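Sulfate transporter/antisigma-factor antagonist STAS (Planctomyces limnophilus, PDB 3T6O) probably acts as an anti-sigma factor antagonist, a STAS-domain protein of the kind that takes part in bacterial regulatory switching. Local coordinates at residues Gln14-Ser19 / Leu40-Gly45; Val51-Glu56 / Ser63-Leu68; Leu68-Trp73 / Thr100-Val105. All coordinates share one frame; numbering follows the deposited sequence.

How the contacts relate
Contact 2 lies at the heart of the domain, with its centre about 4 Å from that of the chain, and all its touching residues are buried. Contacts 1 and 3 have centres about 9 Å out, but contact 3 is buried and contact 1 only partly. Contact 1 joins the strand next to that of contact 2 to the end of helix 29-41, and there a water bridges polar atoms beside an apolar patch. Contacts 2 and 3 both use helix 63-76 and share Leu68. Contact 2 sets the helix against the sheet, whereas contact 3 sets it against residues 100-105, and both touch a third subunit. Both are apolar across their segments, each centred on one ring, Phe65 or Trp73.

Contact 1 of 3, residues Gln14-Ser19 / Leu40-Gly45; sequences QVTVIS and LAAMQG
The flat group here is the peptide joining Ala42 to Met43, and strand residue Thr16 meets it through its methyl: CG2 lies 3.8 Å from Ala42 O, tilted off the peptide plane. On that same side the terminal methyl of Met43, modelled as selenomethionine, curls back over the carbonyl, while a water sits on the other side of the plane. The setting is a beta-alpha-beta crossover of the STAS fold. Strand 15-19 leads through helix 29-41 to the adjacent parallel strand 50-54, and residues 40-45 carry the chain off the end of the helix.

Next to the polar patch, toward Ile18, the contact is apolar. With its CG1 branch anti to the carbonyl carbon (chi1 -52°), Ile18 brings CD1 to 4.0 Å from Ala42 CB. The same CD1 approaches Met43 CE at 4.2 Å. Met43 starts out away from the strand, and its folded chain returns the methyl to this cluster, where Val51 of the neighbouring strand also touches it. Ala42 CB points at the methyls of Ile18 and Thr16, and is 4.1 Å from Thr16 CG2.

No direct hydrogen bond crosses between the segments. A single water supplies the polar link, lying 2.8 Å from Thr16 OG1 and donating to Ala42 O at 2.9 Å.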
loop_
_atom_site.group_PDB
_atom_site.type_symbol
_atom_site.label_atom_id
_atom_site.label_comp_id
_atom_site.label_asym_id
_atom_site.label_seq_id
_atom_site.Cartn_x
_atom_site.Cartn_y
_atom_site.Cartn_z
ATOM N N GLN A 14 8.860 20.478 23.571
ATOM C CA GLN A 14 9.686 19.896 22.493
ATOM C C GLN A 14 9.060 18.747 21.770
ATOM O O GLN A 14 9.726 18.044 21.030
ATOM C CB GLN A 14 11.097 19.536 22.956
ATOM C CG GLN A 14 11.731 20.738 23.558
ATOM C CD GLN A 14 13.223 20.664 23.659
ATOM O OE1 GLN A 14 13.930 20.565 22.663
ATOM N NE2 GLN A 14 13.708 20.754 24.848
ATOM N N VAL A 15 7.754 18.614 21.945
ATOM C CA VAL A 15 6.981 17.601 21.292
ATOM C C VAL A 15 5.929 18.303 20.442
ATOM O O VAL A 15 5.369 19.308 20.870
ATOM C CB VAL A 15 6.310 16.663 22.334
ATOM C CG1 VAL A 15 5.336 15.669 21.645
ATOM C CG2 VAL A 15 7.401 15.928 23.164
ATOM N N THR A 16 5.713 17.798 19.223
ATOM C CA THR A 16 4.677 18.299 18.361
ATOM C C THR A 16 3.461 17.475 18.690
ATOM O O THR A 16 3.471 16.238 18.500
ATOM C CB THR A 16 5.037 18.105 16.867
ATOM O OG1 THR A 16 6.198 18.879 16.526
ATOM C CG2 THR A 16 3.861 18.523 15.965
ATOM N N VAL A 17 2.420 18.126 19.158
ATOM C CA VAL A 17 1.266 17.425 19.646
ATOM C C VAL A 17 0.190 17.606 18.612
ATOM O O VAL A 17 -0.105 18.721 18.227
ATOM C CB VAL A 17 0.768 17.977 21.025
ATOM C CG1 VAL A 17 -0.491 17.233 21.477
ATOM C CG2 VAL A 17 1.863 17.859 22.140
ATOM N N ILE A 18 -0.380 16.505 18.135
ATOM C CA ILE A 18 -1.523 16.537 17.213
ATOM C C ILE A 18 -2.814 16.187 17.968
ATOM O O ILE A 18 -2.888 15.126 18.619
ATOM C CB ILE A 18 -1.358 15.470 16.113
ATOM C CG1 ILE A 18 0.012 15.588 15.444
ATOM C CG2 ILE A 18 -2.611 15.409 15.167
ATOM C CD1 ILE A 18 0.300 16.818 14.715
ATOM N N SER A 19 -3.803 17.069 17.914
ATOM C CA SER A 19 -5.068 16.846 18.604
ATOM C C SER A 19 -6.229 17.031 17.631
ATOM O O SER A 19 -6.089 17.706 16.584
ATOM C CB SER A 19 -5.244 17.877 19.746
ATOM O OG SER A 19 -4.049 18.101 20.490
ATOM N N LEU A 40 0.988 15.771 7.847
ATOM C CA LEU A 40 2.287 15.441 7.276
ATOM C C LEU A 40 3.229 16.650 7.333
ATOM O O LEU A 40 4.411 16.495 7.587
ATOM C CB LEU A 40 2.151 14.870 5.842
ATOM C CG LEU A 40 1.467 13.503 5.719
ATOM C CD1 LEU A 40 1.384 13.111 4.271
ATOM C CD2 LEU A 40 2.213 12.429 6.483
ATOM N N ALA A 41 2.707 17.857 7.179
ATOM C CA ALA A 41 3.586 19.039 7.254
ATOM C C ALA A 41 4.112 19.222 8.693
ATOM O O ALA A 41 5.208 19.700 8.866
ATOM C CB ALA A 41 2.873 20.354 6.725
ATOM N N ALA A 42 3.365 18.767 9.699
ATOM C CA ALA A 42 3.804 18.824 11.096
ATOM C C ALA A 42 4.904 17.784 11.432
ATOM O O ALA A 42 5.378 17.739 12.544
ATOM C CB ALA A 42 2.608 18.613 12.042
HETATM N N MSE A 43 5.304 16.943 10.485
HETATM C CA MSE A 43 6.283 15.918 10.782
HETATM C C MSE A 43 7.725 16.378 10.561
HETATM O O MSE A 43 8.626 15.558 10.473
HETATM C CB MSE A 43 6.021 14.696 9.896
HETATM C CG MSE A 43 4.712 13.949 10.179
HETATM SE SE MSE A 43 4.474 13.256 11.944
HETATM C CE MSE A 43 3.217 14.578 12.655
ATOM N N GLN A 44 7.971 17.662 10.373
ATOM C CA GLN A 44 9.341 18.121 10.136
ATOM C C GLN A 44 9.905 18.694 11.459
ATOM O O GLN A 44 9.330 18.489 12.505
ATOM C CB GLN A 44 9.349 19.042 8.920
ATOM C CG GLN A 44 8.969 18.227 7.561
ATOM C CD GLN A 44 9.917 16.992 7.287
ATOM O OE1 GLN A 44 9.466 15.828 7.071
ATOM N NE2 GLN A 44 11.234 17.251 7.343
ATOM N N GLY A 45 11.066 19.287 11.488
ATOM C CA GLY A 45 11.593 19.689 12.800
ATOM C C GLY A 45 12.999 19.200 12.991
ATOM O O GLY A 45 13.399 18.208 12.406
HETATM O O HOH W 1 6.102 20.124 14.022
#

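Contact 2 of 3, residues Val51-Glu56 / Ser63-Leu68; sequences VLIDLE and SSFIEL
Leu55 and Phe65 make the tight part of this contact, in which strand 50-54 and the start of helix 63-76 face each other in the alpha/beta core of the STAS domain. Phe65 CG is anti to its backbone N (chi1 -178°), which sends the ring out from the helix to the sheet. There Leu55 CD2 rests against the CE2-CZ bond of the Phe65 ring, 3.8 Å from each atom. The leucine and the phenylalanine run antiparallel, side by side, and the methyl meets the ring obliquely.

Ile53 touches the ring more loosely. Its CG2 stands at the edge of the ring, near the ring plane, 4.4 Å from Phe65 CZ. The backbones stay far apart, with the CA atoms of Leu55 and Phe65 11.6 Å from each other, and their side chains bridge the distance. Helix 29-41 packs beside the ring, with Val32 against Phe65 and Phe39 against Ile53. The ring of Phe61 also meets Phe65.

Away from this apolar centre the segments turn polar. Glu56 and Glu67 are exposed, and at the start of the helix Ser63 and Ser64 bond through their hydroxyls to Gln98 and Glu95 of a second subunit. The serines stand at the N-terminus of the helix that, in related anti-sigma factor antagonists, carries the regulatory phosphorylation site, but whether they serve that way here is not established. At the other end of the contact the strand finishes in an Asx turn. Glu56 N donates to Asp54 OD1 at 3.1 Å, with an N-H...O angle of 157°, approaching from above the carboxylate plane.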
loop_
_atom_site.group_PDB
_atom_site.type_symbol
_atom_site.label_atom_id
_atom_site.label_comp_id
_atom_site.label_asym_id
_atom_site.label_seq_id
_atom_site.Cartn_x
_atom_site.Cartn_y
_atom_site.Cartn_z
ATOM N N VAL A 51 6.800 13.301 18.410
ATOM C CA VAL A 51 5.440 13.527 17.979
ATOM C C VAL A 51 4.490 12.710 18.879
ATOM O O VAL A 51 4.738 11.542 19.149
ATOM C CB VAL A 51 5.268 13.144 16.445
ATOM C CG1 VAL A 51 3.780 13.070 16.083
ATOM C CG2 VAL A 51 5.978 14.148 15.566
ATOM N N LEU A 52 3.377 13.322 19.286
ATOM C CA LEU A 52 2.404 12.702 20.123
ATOM C C LEU A 52 1.082 12.864 19.461
ATOM O O LEU A 52 0.695 13.989 19.167
ATOM C CB LEU A 52 2.370 13.425 21.485
ATOM C CG LEU A 52 1.328 12.925 22.504
ATOM C CD1 LEU A 52 1.568 11.399 22.831
ATOM C CD2 LEU A 52 1.370 13.805 23.788
ATOM N N ILE A 53 0.352 11.772 19.253
ATOM C CA ILE A 53 -0.972 11.847 18.656
ATOM C C ILE A 53 -1.933 11.733 19.825
ATOM O O ILE A 53 -2.087 10.656 20.438
ATOM C CB ILE A 53 -1.229 10.689 17.681
ATOM C CG1 ILE A 53 -0.028 10.514 16.745
ATOM C CG2 ILE A 53 -2.544 10.871 16.908
ATOM C CD1 ILE A 53 0.245 11.696 15.855
ATOM N N ASP A 54 -2.575 12.834 20.149
ATOM C CA ASP A 54 -3.483 12.856 21.268
ATOM C C ASP A 54 -4.905 12.586 20.777
ATOM O O ASP A 54 -5.574 13.485 20.218
ATOM C CB ASP A 54 -3.377 14.181 21.998
ATOM C CG ASP A 54 -4.354 14.300 23.197
ATOM O OD1 ASP A 54 -5.148 13.377 23.482
ATOM O OD2 ASP A 54 -4.285 15.338 23.865
ATOM N N LEU A 55 -5.379 11.379 21.084
ATOM C CA LEU A 55 -6.616 10.870 20.511
ATOM C C LEU A 55 -7.835 11.125 21.378
ATOM O O LEU A 55 -8.885 10.522 21.156
ATOM C CB LEU A 55 -6.435 9.395 20.171
ATOM C CG LEU A 55 -5.581 9.230 18.885
ATOM C CD1 LEU A 55 -5.040 7.808 18.672
ATOM C CD2 LEU A 55 -6.369 9.601 17.580
ATOM N N GLU A 56 -7.732 12.047 22.344
ATOM C CA GLU A 56 -8.858 12.282 23.240
ATOM C C GLU A 56 -10.047 12.787 22.424
ATOM O O GLU A 56 -9.909 13.679 21.600
ATOM C CB GLU A 56 -8.503 13.326 24.327
ATOM C CG GLU A 56 -9.621 13.492 25.417
ATOM C CD GLU A 56 -9.160 14.372 26.588
ATOM O OE1 GLU A 56 -8.309 15.269 26.396
ATOM O OE2 GLU A 56 -9.661 14.185 27.711
ATOM N N SER A 63 -8.443 1.513 9.013
ATOM C CA SER A 63 -7.249 1.396 8.207
ATOM C C SER A 63 -6.780 2.718 7.635
ATOM O O SER A 63 -5.575 2.935 7.558
ATOM C CB SER A 63 -7.434 0.391 7.076
ATOM O OG SER A 63 -8.593 0.731 6.332
ATOM N N SER A 64 -7.704 3.581 7.225
ATOM C CA SER A 64 -7.302 4.827 6.548
ATOM C C SER A 64 -6.491 5.700 7.493
ATOM O O SER A 64 -5.475 6.252 7.115
ATOM C CB SER A 64 -8.507 5.677 6.156
ATOM O OG SER A 64 -9.318 4.990 5.292
ATOM N N PHE A 65 -6.950 5.806 8.732
ATOM C CA PHE A 65 -6.261 6.621 9.698
ATOM C C PHE A 65 -4.970 5.977 10.157
ATOM O O PHE A 65 -3.965 6.664 10.311
ATOM C CB PHE A 65 -7.157 6.916 10.869
ATOM C CG PHE A 65 -6.521 7.813 11.909
ATOM C CD1 PHE A 65 -6.143 9.113 11.598
ATOM C CD2 PHE A 65 -6.281 7.349 13.180
ATOM C CE1 PHE A 65 -5.575 9.940 12.596
ATOM C CE2 PHE A 65 -5.721 8.154 14.168
ATOM C CZ PHE A 65 -5.375 9.467 13.865
ATOM N N ILE A 66 -4.954 4.667 10.349
ATOM C CA ILE A 66 -3.723 4.007 10.746
ATOM C C ILE A 66 -2.677 4.188 9.658
ATOM O O ILE A 66 -1.509 4.397 9.958
ATOM C CB ILE A 66 -3.914 2.509 11.062
ATOM C CG1 ILE A 66 -4.770 2.351 12.328
ATOM C CG2 ILE A 66 -2.557 1.839 11.319
ATOM C CD1 ILE A 66 -4.944 0.876 12.740
ATOM N N GLU A 67 -3.108 4.085 8.406
ATOM C CA GLU A 67 -2.247 4.321 7.265
ATOM C C GLU A 67 -1.637 5.738 7.285
ATOM O O GLU A 67 -0.436 5.896 7.063
ATOM C CB GLU A 67 -3.011 4.145 5.955
ATOM C CG GLU A 67 -3.184 2.737 5.545
ATOM C CD GLU A 67 -4.089 2.586 4.296
ATOM O OE1 GLU A 67 -4.442 3.635 3.648
ATOM O OE2 GLU A 67 -4.420 1.415 4.005
ATOM N N LEU A 68 -2.455 6.743 7.557
ATOM C CA LEU A 68 -1.888 8.112 7.692
ATOM C C LEU A 68 -0.834 8.187 8.778
ATOM O O LEU A 68 0.226 8.758 8.579
ATOM C CB LEU A 68 -2.961 9.142 8.004
ATOM C CG LEU A 68 -2.503 10.627 8.049
ATOM C CD1 LEU A 68 -1.808 11.083 6.750
ATOM C CD2 LEU A 68 -3.717 11.481 8.335
#

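Contact 3 of 3, residues Leu68-Trp73 / Thr100-Val105; sequences LLVRGW and THIDEV
Ile102 and Val105 are the two knobs of the 3-10 segment, and the indole of Trp73 is the surface they press on. Ile102 CD1 and Val105 CG2 both lie on the same side of its plane. Ile102 CD1 sits over the face of the six-membered ring, 4.1 Å from its centroid and 27° off the normal, a CH-pi contact. Nearest to that methyl is Trp73 CH2, at 3.7 Å. Val105 CG2 comes in obliquely farther along the indole, touching CZ2 of Trp73 at 3.8 Å and lying close to CE2 and NE1.

One helical turn back, Val70 CG2 lies against the branch of Ile102, 3.9 Å from Ile102 CG2 and 4.2 Å from Ile102 CG1. With CG1 anti to its backbone N (chi1 -169°), Ile102 sends CD1 to the tryptophan while CG2 stays by the valine, and so fills the hollow between these two helix side chains. Trp106 adds an edge-to-face ring against Trp73. Replacing Trp73 by an alanine would probably open a gap beneath Ile102 CD1 and leave Val105 CG2 without its support.

This packing ties helix 63-76 of the STAS domain to the chain between helix 91-97 and strand 108-109, at a subunit interface. Ile102 and Val105 also pack on Val105 and Trp73 of the third subunit, and Lys74 of that subunit forms a salt bridge with Glu104 of this chain. No hydrogen bond crosses between the two segments, which implies that their fit rests on apolar shape, while charged pairs between subunits lie around it.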
loop_
_atom_site.group_PDB
_atom_site.type_symbol
_atom_site.label_atom_id
_atom_site.label_comp_id
_atom_site.label_asym_id
_atom_site.label_seq_id
_atom_site.Cartn_x
_atom_site.Cartn_y
_atom_site.Cartn_z
ATOM N N LEU A 68 -2.455 6.743 7.557
ATOM C CA LEU A 68 -1.888 8.112 7.692
ATOM C C LEU A 68 -0.834 8.187 8.778
ATOM O O LEU A 68 0.226 8.758 8.579
ATOM C CB LEU A 68 -2.961 9.142 8.004
ATOM C CG LEU A 68 -2.503 10.627 8.049
ATOM C CD1 LEU A 68 -1.808 11.083 6.750
ATOM C CD2 LEU A 68 -3.717 11.481 8.335
ATOM N N LEU A 69 -1.138 7.632 9.948
ATOM C CA LEU A 69 -0.204 7.663 11.078
ATOM C C LEU A 69 1.164 7.034 10.699
ATOM O O LEU A 69 2.249 7.551 11.065
ATOM C CB LEU A 69 -0.822 7.000 12.290
ATOM C CG LEU A 69 -1.987 7.647 13.098
ATOM C CD1 LEU A 69 -2.265 6.864 14.386
ATOM C CD2 LEU A 69 -1.732 9.071 13.444
ATOM N N VAL A 70 1.101 5.968 9.902
ATOM C CA VAL A 70 2.293 5.234 9.455
ATOM C C VAL A 70 3.105 6.144 8.529
ATOM O O VAL A 70 4.320 6.168 8.600
ATOM C CB VAL A 70 1.904 3.889 8.817
ATOM C CG1 VAL A 70 3.045 3.253 8.038
ATOM C CG2 VAL A 70 1.369 2.876 9.922
ATOM N N ARG A 71 2.427 6.935 7.709
ATOM C CA ARG A 71 3.122 7.897 6.850
ATOM C C ARG A 71 3.853 8.934 7.663
ATOM O O ARG A 71 4.964 9.342 7.303
ATOM C CB ARG A 71 2.177 8.590 5.857
ATOM C CG ARG A 71 1.538 7.667 4.875
ATOM C CD ARG A 71 0.488 8.402 4.034
ATOM N NE ARG A 71 1.129 9.334 3.151
ATOM C CZ ARG A 71 0.533 10.322 2.484
ATOM N NH1 ARG A 71 -0.770 10.541 2.619
ATOM N NH2 ARG A 71 1.258 11.083 1.659
ATOM N N GLY A 72 3.225 9.399 8.722
ATOM C CA GLY A 72 3.845 10.359 9.634
ATOM C C GLY A 72 5.035 9.708 10.309
ATOM O O GLY A 72 6.136 10.250 10.322
ATOM N N TRP A 73 4.814 8.522 10.842
ATOM C CA TRP A 73 5.875 7.820 11.544
ATOM C C TRP A 73 7.101 7.574 10.665
ATOM O O TRP A 73 8.225 7.746 11.134
ATOM C CB TRP A 73 5.326 6.521 12.169
ATOM C CG TRP A 73 6.380 5.564 12.632
ATOM C CD1 TRP A 73 7.193 5.676 13.729
ATOM C CD2 TRP A 73 6.718 4.346 12.002
ATOM N NE1 TRP A 73 8.023 4.591 13.815
ATOM C CE2 TRP A 73 7.768 3.764 12.750
ATOM C CE3 TRP A 73 6.276 3.710 10.839
ATOM C CZ2 TRP A 73 8.367 2.564 12.383
ATOM C CZ3 TRP A 73 6.868 2.501 10.470
ATOM C CH2 TRP A 73 7.896 1.937 11.245
ATOM N N THR A 100 -3.574 -4.338 14.470
ATOM C CA THR A 100 -2.342 -4.034 13.751
ATOM C C THR A 100 -1.158 -4.228 14.648
ATOM O O THR A 100 -1.262 -4.159 15.863
ATOM C CB THR A 100 -2.287 -2.582 13.266
ATOM O OG1 THR A 100 -1.194 -2.444 12.331
ATOM C CG2 THR A 100 -2.117 -1.639 14.431
ATOM N N HIS A 101 0.004 -4.405 14.056
ATOM C CA HIS A 101 1.161 -4.686 14.883
ATOM C C HIS A 101 2.058 -3.472 14.975
ATOM O O HIS A 101 2.921 -3.434 15.839
ATOM C CB HIS A 101 1.909 -5.859 14.292
ATOM C CG HIS A 101 1.081 -7.098 14.192
ATOM N ND1 HIS A 101 0.888 -7.938 15.272
ATOM C CD2 HIS A 101 0.417 -7.652 13.150
ATOM C CE1 HIS A 101 0.127 -8.949 14.900
ATOM N NE2 HIS A 101 -0.165 -8.806 13.616
ATOM N N ILE A 102 1.855 -2.486 14.098
ATOM C CA ILE A 102 2.767 -1.343 14.023
ATOM C C ILE A 102 2.841 -0.489 15.337
ATOM O O ILE A 102 3.896 0.028 15.694
ATOM C CB ILE A 102 2.483 -0.416 12.796
ATOM C CG1 ILE A 102 3.607 0.585 12.618
ATOM C CG2 ILE A 102 1.191 0.317 12.897
ATOM C CD1 ILE A 102 4.979 -0.085 12.443
ATOM N N ASP A 103 1.737 -0.391 16.053
ATOM C CA ASP A 103 1.730 0.413 17.264
ATOM C C ASP A 103 2.579 -0.183 18.388
ATOM O O ASP A 103 2.813 0.487 19.384
ATOM C CB ASP A 103 0.297 0.640 17.741
ATOM C CG ASP A 103 -0.366 -0.625 18.179
ATOM O OD1 ASP A 103 -0.299 -1.611 17.446
ATOM O OD2 ASP A 103 -0.942 -0.638 19.281
ATOM N N GLU A 104 3.077 -1.404 18.213
ATOM C CA GLU A 104 4.044 -1.944 19.139
ATOM C C GLU A 104 5.312 -1.139 19.124
ATOM O O GLU A 104 6.089 -1.251 20.044
ATOM C CB GLU A 104 4.374 -3.390 18.803
ATOM C CG GLU A 104 3.214 -4.376 18.972
ATOM C CD GLU A 104 2.931 -4.668 20.429
ATOM O OE1 GLU A 104 3.798 -5.297 21.088
ATOM O OE2 GLU A 104 1.846 -4.263 20.906
ATOM N N VAL A 105 5.537 -0.309 18.110
ATOM C CA VAL A 105 6.678 0.592 18.130
ATOM C C VAL A 105 6.293 2.032 18.491
ATOM O O VAL A 105 7.113 2.915 18.475
ATOM C CB VAL A 105 7.492 0.510 16.790
ATOM C CG1 VAL A 105 7.606 -0.944 16.330
ATOM C CG2 VAL A 105 6.882 1.324 15.698
#